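Local coordinates for protein alanine glyoxylate transaminase (Thermococcus litoralis, PDB 2ZC0) that probably transfers the amino group of alanine to glyoxylate, using pyridoxal 5'-phosphate as cofactor, at residues Asp152-Arg157 with Thr191-Arg196; Leu177-Pro182 with Ile212-Tyr217. All coordinates share one frame; numbering follows the deposited sequence.

How the interactions relate
Interaction 2 lies in the core of the fold. It pairs two neighbouring parallel strands of the large mixed sheet and reaches the cofactor. Interaction 1 is partly buried and further out, where the turn leading from strand 145-152 into edge strand 155-156 meets the start of helix 194-207. That helix follows strand 175-180 and precedes strand 210-214, so both contacts involve the same beta-alpha-beta unit. Their centres are about 12 Å apart. They also touch: Met192 N lies 2.6 Å from Pro182 O, a probable hydrogen bond. Interaction 1 rests on one arginine among carboxylate and carbonyl oxygens, interaction 2 on regular strand bonds and a buried aspartate.

Interaction 1: Asp152-Arg157 with Thr191-Arg196; sequences DNDGMR and TMSMER
A type I beta turn, Asp152 to Gly155, meets the N-terminal end of helix 194-207 at the edge of the large mixed sheet, and Arg196 reaches across to Asp152. The Arg196 chain runs extended from CG to NE, which brings its guanidinium against the turn. Arg196 NH1 gives a salt-bridge hydrogen bond of 2.8 Å to Asp152 OD2. It meets the syn lone pair, and the oxygen lies in the guanidinium plane. The carboxylate plane is turned 50° from it. Arg196 NH2 adds weak bonds to Asp152 OD1 and to Met156 O, the latter at 3.1 Å.

Asp154 CB lies over one face of the guanidinium and Arg157 CA over the opposite one, both offset toward the rim. The Arg157 chain is folded at chi2 and chi3. Its CD lies 3.5 Å from Arg196 NH1, and its own NH1 forms a salt bridge with Asp159.

Asp152 OD1 also accepts from Asp154 N at 2.6 Å, forming an Asx turn. At the helix start, Ser193 is the N-cap, and its OG accepts a weak bond from Arg196 N. Gly155 CA is 4.0 Å from Met192 CA; Gly155 has no side chain, which lets the backbones come this close. Asp154 O receives a CA-H...O contact from Met192 CA at 3.2 Å and a weak bond from Ser193 N. Next to it, Met192 CE packs on Met156 CB at 3.9 Å, and both methionines touch Glu128 of strand 124-129.

Asp152 therefore serves both its own turn and Arg196. Its negative charge probably offsets the closeness of the Arg157 and Arg196 guanidinium groups.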
loop_
_atom_site.group_PDB
_atom_site.type_symbol
_atom_site.label_atom_id
_atom_site.label_comp_id
_atom_site.label_asym_id
_atom_site.label_seq_id
_atom_site.Cartn_x
_atom_site.Cartn_y
_atom_site.Cartn_z
ATOM N N ASP A 152 -28.281 -19.288 -5.470
ATOM C CA ASP A 152 -29.646 -19.652 -5.861
ATOM C C ASP A 152 -30.461 -19.570 -4.568
ATOM O O ASP A 152 -29.946 -19.055 -3.576
ATOM C CB ASP A 152 -29.718 -21.047 -6.507
ATOM C CG ASP A 152 -29.150 -22.137 -5.635
ATOM O OD1 ASP A 152 -29.477 -22.179 -4.442
ATOM O OD2 ASP A 152 -28.396 -22.976 -6.154
ATOM N N ASN A 153 -31.706 -20.053 -4.548
ATOM C CA ASN A 153 -32.518 -19.963 -3.329
ATOM C C ASN A 153 -31.921 -20.729 -2.143
ATOM O O ASN A 153 -32.402 -20.622 -1.009
ATOM C CB ASN A 153 -33.964 -20.401 -3.606
ATOM C CG ASN A 153 -34.827 -19.256 -4.192
ATOM O OD1 ASN A 153 -35.429 -18.458 -3.453
ATOM N ND2 ASN A 153 -34.870 -19.170 -5.520
ATOM N N ASP A 154 -30.862 -21.488 -2.413
ATOM C CA ASP A 154 -30.165 -22.237 -1.374
ATOM C C ASP A 154 -28.833 -21.587 -1.004
ATOM O O ASP A 154 -27.961 -22.217 -0.405
ATOM C CB ASP A 154 -29.939 -23.689 -1.806
ATOM C CG ASP A 154 -31.113 -24.564 -1.477
ATOM O OD1 ASP A 154 -31.751 -24.285 -0.438
ATOM O OD2 ASP A 154 -31.401 -25.525 -2.232
ATOM N N GLY A 155 -28.686 -20.318 -1.364
ATOM C CA GLY A 155 -27.467 -19.593 -1.051
ATOM C C GLY A 155 -26.361 -19.798 -2.063
ATOM O O GLY A 155 -26.603 -20.259 -3.184
ATOM N N MET A 156 -25.139 -19.458 -1.663
ATOM C CA MET A 156 -23.975 -19.601 -2.532
ATOM C C MET A 156 -23.886 -21.008 -3.126
ATOM O O MET A 156 -24.161 -21.995 -2.447
ATOM C CB MET A 156 -22.682 -19.304 -1.750
ATOM C CG MET A 156 -21.422 -19.343 -2.607
ATOM S SD MET A 156 -19.817 -19.201 -1.721
ATOM C CE MET A 156 -20.003 -17.616 -0.875
ATOM N N ARG A 157 -23.499 -21.081 -4.398
ATOM C CA ARG A 157 -23.318 -22.350 -5.094
ATOM C C ARG A 157 -21.913 -22.832 -4.721
ATOM O O ARG A 157 -20.934 -22.573 -5.436
ATOM C CB ARG A 157 -23.420 -22.152 -6.616
ATOM C CG ARG A 157 -24.850 -22.033 -7.161
ATOM C CD ARG A 157 -25.581 -23.378 -7.096
ATOM N NE ARG A 157 -24.874 -24.389 -7.876
ATOM C CZ ARG A 157 -24.783 -24.374 -9.201
ATOM N NH1 ARG A 157 -24.108 -25.327 -9.830
ATOM N NH2 ARG A 157 -25.384 -23.415 -9.896
ATOM N N THR A 191 -31.261 -17.963 1.931
ATOM C CA THR A 191 -30.422 -18.475 3.006
ATOM C C THR A 191 -29.777 -19.802 2.661
ATOM O O THR A 191 -30.440 -20.735 2.203
ATOM C CB THR A 191 -31.190 -18.678 4.320
ATOM O OG1 THR A 191 -31.812 -19.959 4.310
ATOM C CG2 THR A 191 -32.234 -17.615 4.503
ATOM N N MET A 192 -28.471 -19.872 2.890
ATOM C CA MET A 192 -27.681 -21.063 2.620
ATOM C C MET A 192 -28.240 -22.263 3.377
ATOM O O MET A 192 -28.640 -22.150 4.534
ATOM C CB MET A 192 -26.236 -20.816 3.043
ATOM C CG MET A 192 -25.259 -21.837 2.550
ATOM S SD MET A 192 -23.597 -21.459 3.133
ATOM C CE MET A 192 -23.205 -20.113 2.046
ATOM N N SER A 193 -28.269 -23.413 2.715
ATOM C CA SER A 193 -28.773 -24.627 3.339
ATOM C C SER A 193 -27.667 -25.245 4.193
ATOM O O SER A 193 -26.475 -25.040 3.925
ATOM C CB SER A 193 -29.239 -25.614 2.265
ATOM O OG SER A 193 -28.155 -26.107 1.495
ATOM N N MET A 194 -28.061 -25.992 5.220
ATOM C CA MET A 194 -27.093 -26.630 6.106
ATOM C C MET A 194 -26.141 -27.508 5.298
ATOM O O MET A 194 -24.961 -27.631 5.631
ATOM C CB MET A 194 -27.805 -27.477 7.175
ATOM C CG MET A 194 -28.678 -26.692 8.167
ATOM S SD MET A 194 -27.777 -25.448 9.155
ATOM C CE MET A 194 -26.430 -26.452 9.838
ATOM N N GLU A 195 -26.653 -28.110 4.231
ATOM C CA GLU A 195 -25.842 -28.973 3.375
ATOM C C GLU A 195 -24.664 -28.196 2.772
ATOM O O GLU A 195 -23.531 -28.674 2.756
ATOM C CB GLU A 195 -26.729 -29.563 2.268
ATOM C CG GLU A 195 -25.989 -30.165 1.079
ATOM C CD GLU A 195 -26.946 -30.643 -0.013
ATOM O OE1 GLU A 195 -27.979 -29.968 -0.244
ATOM O OE2 GLU A 195 -26.660 -31.688 -0.649
ATOM N N ARG A 196 -24.940 -26.988 2.287
ATOM C CA ARG A 196 -23.912 -26.141 1.678
ATOM C C ARG A 196 -23.000 -25.512 2.720
ATOM O O ARG A 196 -21.828 -25.254 2.464
ATOM C CB ARG A 196 -24.575 -25.057 0.832
ATOM C CG ARG A 196 -25.200 -25.624 -0.426
ATOM C CD ARG A 196 -25.712 -24.542 -1.343
ATOM N NE ARG A 196 -26.282 -25.107 -2.559
ATOM C CZ ARG A 196 -26.846 -24.389 -3.522
ATOM N NH1 ARG A 196 -27.345 -24.993 -4.596
ATOM N NH2 ARG A 196 -26.907 -23.068 -3.413
#

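Interaction 2: Leu177-Pro182 with Ile212-Tyr217; sequences LIYTIP and IEDTAY. With PMP (4'-deoxy-4'-aminopyridoxal-5'-phosphate), chain F.
Two adjacent parallel strands, 175-180 and 210-214, pair here within a beta-alpha-beta unit whose crossover helix is 194-207, and Tyr179 joins Asp214 beside the cofactor. The unit belongs to the large mixed sheet of the fold type I PLP-dependent enzymes, which include this aminotransferase family. The axes of segments 177-180 and 212-214 approach to 5.0 Å and run nearly parallel, 7° apart.

Three backbone bonds alternate between the strands. Ile212 N donates to Ile178 O, Thr180 N to Ile212 O, and Asp214 N to Thr180 O. The bond from Asp214 N to Thr180 O is 2.8 Å long and almost straight, at 175°. CA-H...O contacts from Tyr179 to Ile212 O and from Glu213 to Thr180 O fill in between them.

Apolar contacts line the Tyr179 and Ile212 face of the sheet. Tyr179 CD2 meets Ile212 CG2 at 4.1 Å, and Leu111 of helix 106-118 packs on both residues. On the other face, Pro182 CG lies against the Glu213 side chain.

The polar side-chain contacts centre on Asp214. Its CG is anti to the backbone N (chi1 -165°), which sets the carboxylate between Tyr179 OH and PMP N1. Tyr179 OH donates to the anti lone pair of Asp214 OD1 at 2.6 Å. Asp214 OD2 accepts from Ala216 N at 3.1 Å, an Asx turn. These two bonds fix the carboxylate from both oxygens. On the opposite face, the Glu213 carboxylate accepts from Leu230 N and Lys231 N, and Thr180 OG1 bonds to Glu128.

The cofactor PMP lies beyond. Asp214 OD1 is 2.7 Å from PMP N1, matching the aspartate that faces the pyridine nitrogen in this family. Ile181 CD1 touches PMP C2A at 3.6 Å. Tyr217 OH, also bonded to Lys247, shares a 2.6 Å hydrogen bond with PMP O3, which lies near the plane of the tyrosine ring.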
loop_
_atom_site.group_PDB
_atom_site.type_symbol
_atom_site.label_atom_id
_atom_site.label_comp_id
_atom_site.label_asym_id
_atom_site.label_seq_id
_atom_site.Cartn_x
_atom_site.Cartn_y
_atom_site.Cartn_z
ATOM N N LEU A 177 -9.727 -14.895 2.081
ATOM C CA LEU A 177 -10.996 -14.754 2.777
ATOM C C LEU A 177 -12.198 -14.985 1.891
ATOM O O LEU A 177 -12.156 -14.793 0.671
ATOM C CB LEU A 177 -11.127 -13.345 3.388
ATOM C CG LEU A 177 -9.983 -12.733 4.205
ATOM C CD1 LEU A 177 -10.276 -11.246 4.466
ATOM C CD2 LEU A 177 -9.823 -13.490 5.505
ATOM N N ILE A 178 -13.278 -15.384 2.544
ATOM C CA ILE A 178 -14.552 -15.610 1.900
ATOM C C ILE A 178 -15.545 -14.922 2.816
ATOM O O ILE A 178 -15.606 -15.242 3.993
ATOM C CB ILE A 178 -14.922 -17.098 1.843
ATOM C CG1 ILE A 178 -14.043 -17.829 0.835
ATOM C CG2 ILE A 178 -16.404 -17.236 1.499
ATOM C CD1 ILE A 178 -14.339 -19.322 0.770
ATOM N N TYR A 179 -16.270 -13.949 2.275
ATOM C CA TYR A 179 -17.291 -13.209 3.003
ATOM C C TYR A 179 -18.633 -13.792 2.552
ATOM O O TYR A 179 -18.908 -13.872 1.343
ATOM C CB TYR A 179 -17.229 -11.721 2.650
ATOM C CG TYR A 179 -18.422 -10.884 3.098
ATOM C CD1 TYR A 179 -19.329 -10.384 2.166
ATOM C CD2 TYR A 179 -18.646 -10.594 4.444
ATOM C CE1 TYR A 179 -20.431 -9.622 2.557
ATOM C CE2 TYR A 179 -19.758 -9.821 4.851
ATOM C CZ TYR A 179 -20.638 -9.347 3.887
ATOM O OH TYR A 179 -21.746 -8.601 4.254
ATOM N N THR A 180 -19.455 -14.198 3.520
ATOM C CA THR A 180 -20.755 -14.779 3.226
ATOM C C THR A 180 -21.842 -14.336 4.207
ATOM O O THR A 180 -21.569 -14.067 5.377
ATOM C CB THR A 180 -20.671 -16.334 3.231
ATOM O OG1 THR A 180 -21.987 -16.896 3.121
ATOM C CG2 THR A 180 -20.030 -16.825 4.519
ATOM N N ILE A 181 -23.069 -14.256 3.701
ATOM C CA ILE A 181 -24.250 -13.879 4.480
ATOM C C ILE A 181 -25.192 -15.086 4.320
ATOM O O ILE A 181 -26.132 -15.057 3.522
ATOM C CB ILE A 181 -24.935 -12.632 3.870
ATOM C CG1 ILE A 181 -23.878 -11.555 3.566
ATOM C CG2 ILE A 181 -26.014 -12.112 4.822
ATOM C CD1 ILE A 181 -24.388 -10.356 2.772
ATOM N N PRO A 182 -24.939 -16.169 5.075
ATOM C CA PRO A 182 -25.746 -17.397 5.018
ATOM C C PRO A 182 -27.260 -17.259 5.194
ATOM O O PRO A 182 -28.021 -17.843 4.426
ATOM C CB PRO A 182 -25.110 -18.277 6.103
ATOM C CG PRO A 182 -23.674 -17.786 6.143
ATOM C CD PRO A 182 -23.868 -16.296 6.082
ATOM N N ILE A 212 -15.602 -15.064 6.814
ATOM C CA ILE A 212 -16.221 -14.014 7.624
ATOM C C ILE A 212 -17.725 -14.194 7.416
ATOM O O ILE A 212 -18.233 -13.929 6.327
ATOM C CB ILE A 212 -15.855 -12.602 7.135
ATOM C CG1 ILE A 212 -14.346 -12.358 7.283
ATOM C CG2 ILE A 212 -16.673 -11.587 7.891
ATOM C CD1 ILE A 212 -13.933 -10.963 6.879
ATOM N N GLU A 213 -18.418 -14.640 8.460
ATOM C CA GLU A 213 -19.857 -14.892 8.426
ATOM C C GLU A 213 -20.673 -13.702 8.926
ATOM O O GLU A 213 -20.571 -13.317 10.092
ATOM C CB GLU A 213 -20.179 -16.147 9.273
ATOM C CG GLU A 213 -21.671 -16.489 9.441
ATOM C CD GLU A 213 -21.922 -17.867 10.087
ATOM O OE1 GLU A 213 -22.970 -18.478 9.783
ATOM O OE2 GLU A 213 -21.092 -18.333 10.893
ATOM N N ASP A 214 -21.499 -13.146 8.045
ATOM C CA ASP A 214 -22.347 -12.010 8.379
ATOM C C ASP A 214 -23.680 -12.548 8.903
ATOM O O ASP A 214 -24.437 -13.164 8.165
ATOM C CB ASP A 214 -22.547 -11.156 7.130
ATOM C CG ASP A 214 -23.099 -9.785 7.432
ATOM O OD1 ASP A 214 -22.744 -8.851 6.692
ATOM O OD2 ASP A 214 -23.893 -9.628 8.375
ATOM N N THR A 215 -23.941 -12.297 10.185
ATOM C CA THR A 215 -25.138 -12.758 10.890
ATOM C C THR A 215 -26.172 -11.650 11.123
ATOM O O THR A 215 -26.942 -11.694 12.090
ATOM C CB THR A 215 -24.750 -13.336 12.270
ATOM O OG1 THR A 215 -24.140 -12.300 13.063
ATOM C CG2 THR A 215 -23.777 -14.484 12.116
ATOM N N ALA A 216 -26.184 -10.658 10.241
ATOM C CA ALA A 216 -27.113 -9.539 10.362
ATOM C C ALA A 216 -28.590 -9.934 10.462
ATOM O O ALA A 216 -29.358 -9.290 11.175
ATOM C CB ALA A 216 -26.916 -8.571 9.194
ATOM N N TYR A 217 -28.998 -10.994 9.773
ATOM C CA TYR A 217 -30.401 -11.397 9.804
ATOM C C TYR A 217 -30.698 -12.729 10.481
ATOM O O TYR A 217 -31.768 -13.306 10.272
ATOM C CB TYR A 217 -30.953 -11.400 8.370
ATOM C CG TYR A 217 -30.742 -10.072 7.677
ATOM C CD1 TYR A 217 -29.659 -9.874 6.811
ATOM C CD2 TYR A 217 -31.549 -8.973 7.986
ATOM C CE1 TYR A 217 -29.377 -8.611 6.281
ATOM C CE2 TYR A 217 -31.279 -7.710 7.467
ATOM C CZ TYR A 217 -30.188 -7.535 6.618
ATOM O OH TYR A 217 -29.906 -6.271 6.150
HETATM N N1 PMP F . -24.454 -6.792 7.002
HETATM C C2 PMP F . -25.502 -6.837 6.149
HETATM C C2A PMP F . -25.593 -8.059 5.232
HETATM C C3 PMP F . -26.474 -5.802 6.115
HETATM O O3 PMP F . -27.535 -5.881 5.224
HETATM C C4 PMP F . -26.324 -4.677 7.010
HETATM C C4A PMP F . -27.382 -3.558 6.969
HETATM N N4A PMP F . -26.838 -2.256 6.585
HETATM C C5 PMP F . -25.108 -4.676 7.959
HETATM C C6 PMP F . -24.204 -5.765 7.906
HETATM C C5A PMP F . -24.833 -3.542 8.964
HETATM O O4P PMP F . -25.646 -3.531 9.716
HETATM P P PMP F . -25.369 -2.368 10.883
HETATM O O1P PMP F . -24.997 -2.946 12.650
HETATM O O2P PMP F . -27.000 -1.377 10.977
HETATM O O3P PMP F . -24.038 -1.215 10.444
#